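Local coordinates for uncharacterized protein (Alicyclobacillus acidocaldarius subsp. acidocaldarius, PDB 3RQB) that is of uncharacterized function but has the double hotdog fold of acyl-CoA thioesterases and probably hydrolyses acyl-CoA thioesters, at residues B[24-38]-B[71-83]. Numbering follows the deposited sequence.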
loop_
_atom_site.group_PDB
_atom_site.type_symbol
_atom_site.label_atom_id
_atom_site.label_comp_id
_atom_site.label_asym_id
_atom_site.label_seq_id
_atom_site.Cartn_x
_atom_site.Cartn_y
_atom_site.Cartn_z
ATOM N N GLN B 24 12.720 23.509 -3.999
ATOM C CA GLN B 24 11.891 22.830 -3.019
ATOM C C GLN B 24 10.565 23.557 -2.731
ATOM O O GLN B 24 10.391 24.738 -3.054
ATOM C CB GLN B 24 12.712 22.610 -1.753
ATOM C CG GLN B 24 14.058 21.961 -2.053
ATOM C CD GLN B 24 14.968 21.909 -0.849
ATOM O OE1 GLN B 24 15.770 20.983 -0.705
ATOM N NE2 GLN B 24 14.853 22.906 0.024
ATOM N N PHE B 25 9.622 22.824 -2.148
ATOM C CA PHE B 25 8.326 23.361 -1.747
ATOM C C PHE B 25 8.306 23.757 -0.285
ATOM O O PHE B 25 8.896 23.085 0.567
ATOM C CB PHE B 25 7.224 22.334 -1.981
ATOM C CG PHE B 25 6.829 22.200 -3.413
ATOM C CD1 PHE B 25 7.342 21.175 -4.197
ATOM C CD2 PHE B 25 5.954 23.108 -3.987
ATOM C CE1 PHE B 25 6.982 21.045 -5.527
ATOM C CE2 PHE B 25 5.589 22.987 -5.319
ATOM C CZ PHE B 25 6.108 21.948 -6.093
ATOM N N HIS B 26 7.602 24.843 0.011
ATOM C CA HIS B 26 7.531 25.326 1.375
ATOM C C HIS B 26 6.117 25.280 1.884
ATOM O O HIS B 26 5.180 25.609 1.166
ATOM C CB HIS B 26 8.084 26.736 1.447
ATOM C CG HIS B 26 9.450 26.854 0.862
ATOM N ND1 HIS B 26 10.581 27.007 1.636
ATOM C CD2 HIS B 26 9.874 26.794 -0.421
ATOM C CE1 HIS B 26 11.641 27.059 0.850
ATOM N NE2 HIS B 26 11.239 26.934 -0.403
ATOM N N GLY B 27 5.975 24.845 3.125
ATOM C CA GLY B 27 4.681 24.792 3.761
ATOM C C GLY B 27 4.815 24.947 5.260
ATOM O O GLY B 27 5.919 24.980 5.815
ATOM N N GLN B 28 3.675 25.064 5.917
ATOM C CA GLN B 28 3.652 25.113 7.358
ATOM C C GLN B 28 2.752 24.000 7.792
ATOM O O GLN B 28 1.731 23.747 7.142
ATOM C CB GLN B 28 3.077 26.434 7.838
ATOM C CG GLN B 28 4.119 27.484 8.102
ATOM C CD GLN B 28 3.510 28.829 8.440
ATOM O OE1 GLN B 28 2.710 29.363 7.674
ATOM N NE2 GLN B 28 3.884 29.385 9.593
ATOM N N VAL B 29 3.142 23.310 8.859
ATOM C CA VAL B 29 2.223 22.391 9.500
ATOM C C VAL B 29 1.234 23.262 10.262
ATOM O O VAL B 29 1.626 24.085 11.097
ATOM C CB VAL B 29 2.935 21.435 10.476
ATOM C CG1 VAL B 29 1.916 20.647 11.292
ATOM C CG2 VAL B 29 3.855 20.502 9.724
ATOM N N LYS B 30 -0.046 23.090 9.953
ATOM C CA LYS B 30 -1.091 23.854 10.612
ATOM C C LYS B 30 -1.372 23.224 11.972
ATOM O O LYS B 30 -1.436 22.007 12.095
ATOM C CB LYS B 30 -2.361 23.853 9.762
ATOM C CG LYS B 30 -2.714 25.179 9.111
ATOM C CD LYS B 30 -4.086 25.068 8.444
ATOM C CE LYS B 30 -4.915 26.337 8.607
ATOM N NZ LYS B 30 -6.363 26.033 8.800
ATOM N N ALA B 31 -1.534 24.046 12.998
ATOM C CA ALA B 31 -1.818 23.517 14.322
ATOM C C ALA B 31 -3.278 23.087 14.431
ATOM O O ALA B 31 -3.636 22.289 15.304
ATOM C CB ALA B 31 -1.484 24.540 15.373
ATOM N N GLU B 32 -4.115 23.620 13.539
ATOM C CA GLU B 32 -5.546 23.308 13.538
ATOM C C GLU B 32 -5.836 21.883 13.029
ATOM O O GLU B 32 -6.909 21.329 13.279
ATOM C CB GLU B 32 -6.342 24.359 12.743
ATOM C CG GLU B 32 -6.235 25.806 13.274
ATOM C CD GLU B 32 -4.998 26.555 12.771
ATOM O OE1 GLU B 32 -4.748 27.699 13.227
ATOM O OE2 GLU B 32 -4.279 26.006 11.913
ATOM N N TYR B 33 -4.878 21.302 12.312
ATOM C CA TYR B 33 -4.969 19.904 11.877
ATOM C C TYR B 33 -4.275 18.913 12.810
ATOM O O TYR B 33 -4.121 17.736 12.482
ATOM C CB TYR B 33 -4.513 19.720 10.431
ATOM C CG TYR B 33 -5.631 19.900 9.422
ATOM C CD1 TYR B 33 -6.400 18.816 9.004
ATOM C CD2 TYR B 33 -5.921 21.156 8.890
ATOM C CE1 TYR B 33 -7.422 18.976 8.078
ATOM C CE2 TYR B 33 -6.940 21.331 7.963
ATOM C CZ TYR B 33 -7.687 20.239 7.560
ATOM O OH TYR B 33 -8.698 20.409 6.634
ATOM N N TYR B 34 -3.807 19.403 13.947
ATOM C CA TYR B 34 -3.099 18.544 14.878
ATOM C C TYR B 34 -3.954 17.350 15.282
ATOM O O TYR B 34 -5.182 17.456 15.333
ATOM C CB TYR B 34 -2.693 19.310 16.128
ATOM C CG TYR B 34 -1.620 18.583 16.893
ATOM C CD1 TYR B 34 -0.311 18.567 16.427
ATOM C CD2 TYR B 34 -1.914 17.890 18.063
ATOM C CE1 TYR B 34 0.680 17.899 17.102
ATOM C CE2 TYR B 34 -0.923 17.213 18.752
ATOM C CZ TYR B 34 0.373 17.227 18.263
ATOM O OH TYR B 34 1.380 16.569 18.924
ATOM N N ASN B 35 -3.305 16.218 15.550
ATOM C CA ASN B 35 -4.030 15.073 16.008
ATOM C C ASN B 35 -3.572 14.647 17.396
ATOM O O ASN B 35 -4.184 15.028 18.388
ATOM C CB ASN B 35 -3.795 13.929 15.009
ATOM C CG ASN B 35 -4.677 12.735 15.273
ATOM O OD1 ASN B 35 -5.902 12.850 15.321
ATOM N ND2 ASN B 35 -4.063 11.575 15.415
HETATM N N MSE B 36 -2.460 13.925 17.473
HETATM C CA MSE B 36 -1.764 13.699 18.732
HETATM C C MSE B 36 -0.348 13.491 18.307
HETATM O O MSE B 36 -0.123 12.940 17.233
HETATM C CB MSE B 36 -2.237 12.434 19.438
HETATM C CG MSE B 36 -3.708 12.149 19.315
HETATM SE SE MSE B 36 -4.400 11.069 20.778
HETATM C CE MSE B 36 -6.074 10.512 19.935
ATOM N N VAL B 37 0.612 13.906 19.120
ATOM C CA VAL B 37 2.001 13.599 18.806
ATOM C C VAL B 37 2.298 13.853 17.320
ATOM O O VAL B 37 2.877 13.014 16.630
ATOM C CB VAL B 37 2.359 12.150 19.207
ATOM C CG1 VAL B 37 1.785 11.831 20.580
ATOM C CG2 VAL B 37 1.826 11.164 18.197
ATOM N N GLY B 38 1.910 15.023 16.831
ATOM C CA GLY B 38 2.021 15.306 15.415
ATOM C C GLY B 38 0.700 15.378 14.673
ATOM O O GLY B 38 -0.347 15.015 15.201
ATOM N N ALA B 71 8.807 10.310 11.326
ATOM C CA ALA B 71 8.857 10.936 12.627
ATOM C C ALA B 71 7.739 11.945 12.612
ATOM O O ALA B 71 7.432 12.498 11.556
ATOM C CB ALA B 71 10.184 11.632 12.816
ATOM N N PRO B 72 7.095 12.160 13.775
ATOM C CA PRO B 72 5.998 13.132 13.891
ATOM C C PRO B 72 6.460 14.537 13.516
ATOM O O PRO B 72 7.476 15.020 14.023
ATOM C CB PRO B 72 5.626 13.069 15.380
ATOM C CG PRO B 72 6.817 12.471 16.053
ATOM C CD PRO B 72 7.399 11.514 15.065
ATOM N N ALA B 73 5.717 15.193 12.638
ATOM C CA ALA B 73 6.121 16.515 12.205
ATOM C C ALA B 73 5.798 17.547 13.289
ATOM O O ALA B 73 4.730 17.495 13.906
ATOM C CB ALA B 73 5.448 16.863 10.891
ATOM N N LYS B 74 6.743 18.456 13.534
ATOM C CA LYS B 74 6.550 19.587 14.441
ATOM C C LYS B 74 5.548 20.523 13.791
ATOM O O LYS B 74 5.322 20.415 12.578
ATOM C CB LYS B 74 7.869 20.322 14.694
ATOM C CG LYS B 74 8.924 19.516 15.461
ATOM C CD LYS B 74 9.847 18.717 14.536
ATOM C CE LYS B 74 11.168 18.378 15.233
ATOM N NZ LYS B 74 11.107 18.601 16.717
ATOM N N VAL B 75 4.937 21.447 14.541
ATOM C CA VAL B 75 4.060 22.343 13.808
ATOM C C VAL B 75 4.966 23.526 13.576
ATOM O O VAL B 75 5.147 24.434 14.397
ATOM C CB VAL B 75 2.869 22.776 14.683
ATOM C CG1 VAL B 75 1.875 23.563 13.858
ATOM C CG2 VAL B 75 2.202 21.553 15.323
ATOM N N ALA B 76 5.504 23.481 12.373
ATOM C CA ALA B 76 6.603 24.313 11.968
ATOM C C ALA B 76 6.500 24.468 10.480
ATOM O O ALA B 76 5.839 23.670 9.820
ATOM C CB ALA B 76 7.939 23.681 12.357
ATOM N N PRO B 77 7.139 25.496 9.941
ATOM C CA PRO B 77 7.436 25.358 8.519
ATOM C C PRO B 77 8.212 24.060 8.283
ATOM O O PRO B 77 8.913 23.551 9.173
ATOM C CB PRO B 77 8.339 26.555 8.232
ATOM C CG PRO B 77 8.035 27.539 9.310
ATOM C CD PRO B 77 7.692 26.729 10.522
ATOM N N PHE B 78 8.044 23.532 7.076
ATOM C CA PHE B 78 8.736 22.350 6.594
ATOM C C PHE B 78 9.090 22.599 5.149
ATOM O O PHE B 78 8.667 23.596 4.554
ATOM C CB PHE B 78 7.846 21.126 6.652
ATOM C CG PHE B 78 6.599 21.276 5.864
ATOM C CD1 PHE B 78 6.581 20.987 4.521
ATOM C CD2 PHE B 78 5.441 21.737 6.465
ATOM C CE1 PHE B 78 5.422 21.135 3.797
ATOM C CE2 PHE B 78 4.277 21.894 5.740
ATOM C CZ PHE B 78 4.266 21.589 4.413
ATOM N N VAL B 79 9.893 21.697 4.601
ATOM C CA VAL B 79 10.308 21.778 3.216
ATOM C C VAL B 79 10.095 20.432 2.532
ATOM O O VAL B 79 10.362 19.384 3.119
ATOM C CB VAL B 79 11.780 22.185 3.141
ATOM C CG1 VAL B 79 12.580 21.194 2.311
ATOM C CG2 VAL B 79 11.896 23.580 2.587
ATOM N N ILE B 80 9.605 20.452 1.295
ATOM C CA ILE B 80 9.417 19.213 0.556
ATOM C C ILE B 80 10.197 19.222 -0.729
ATOM O O ILE B 80 10.115 20.160 -1.504
ATOM C CB ILE B 80 7.957 18.981 0.187
ATOM C CG1 ILE B 80 7.076 19.090 1.433
ATOM C CG2 ILE B 80 7.796 17.607 -0.478
ATOM C CD1 ILE B 80 5.587 18.929 1.165
ATOM N N GLU B 81 10.933 18.153 -0.977
ATOM C CA GLU B 81 11.666 18.035 -2.221
ATOM C C GLU B 81 11.037 16.942 -3.069
ATOM O O GLU B 81 11.182 15.757 -2.770
ATOM C CB GLU B 81 13.097 17.663 -1.890
ATOM C CG GLU B 81 14.027 17.619 -3.057
ATOM C CD GLU B 81 15.443 17.365 -2.610
ATOM O OE1 GLU B 81 16.076 18.310 -2.082
ATOM O OE2 GLU B 81 15.908 16.212 -2.763
ATOM N N ALA B 82 10.364 17.332 -4.147
ATOM C CA ALA B 82 9.637 16.358 -4.971
ATOM C C ALA B 82 10.278 16.107 -6.354
ATOM O O ALA B 82 10.241 16.981 -7.219
ATOM C CB ALA B 82 8.176 16.783 -5.119
ATOM N N VAL B 83 10.838 14.909 -6.562
ATOM C CA VAL B 83 11.497 14.560 -7.834
ATOM C C VAL B 83 10.610 13.770 -8.793
ATOM O O VAL B 83 10.054 12.729 -8.425
ATOM C CB VAL B 83 12.800 13.732 -7.632
ATOM C CG1 VAL B 83 13.462 13.450 -8.977
ATOM C CG2 VAL B 83 13.764 14.444 -6.703
#
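Pro-72 sets its CB 4.2 Å from Gly-38 CA, and Ala-73 CB lies 4.1 Å from Val-29 CG2. Val-75 comes next, its CG2 approaching Tyr-34 CD1 at 4.1 Å. Ala-76 O then accepts a nearly straight bond from Val-29 N (2.9 Å), extending the pairing beyond strand 25-28. Phe-78 carries the centre. With chi1 at 58°, its CG sits between the backbone N and carbonyl carbon, which turns the ring over its cross-strand partner; Gly-27 CA stands 3.7 Å from the ring centroid, 28° off the normal, a CH-pi contact, and Val-29 CG2 lies 3.8 Å from Phe-78 CD2. Cutting Phe-78 back to alanine would remove the ring and is likely to bare Gly-27 and open a gap beside Val-29. Backbone bonds join Phe-78 and Gly-27 in both directions. Val-79 CG2 lies 3.8 Å from His-26 ND1 in the non-hydrogen-bonded pair that follows; NE2, the other ring nitrogen, is hydrogen-bonded to Asp-21. Ile-80 and Phe-25 form the next hydrogen-bonded pair, an antiparallel alternation matching the 151° between strand directions. The ladder thus inserts strand 25-28 between strands 19-20 and 77-87 of the N-terminal hotdog domain; Phe-25, Phe-78 and Ile-80 face helix 41-53, and strand 91-100 continues the sheet beyond 77-87.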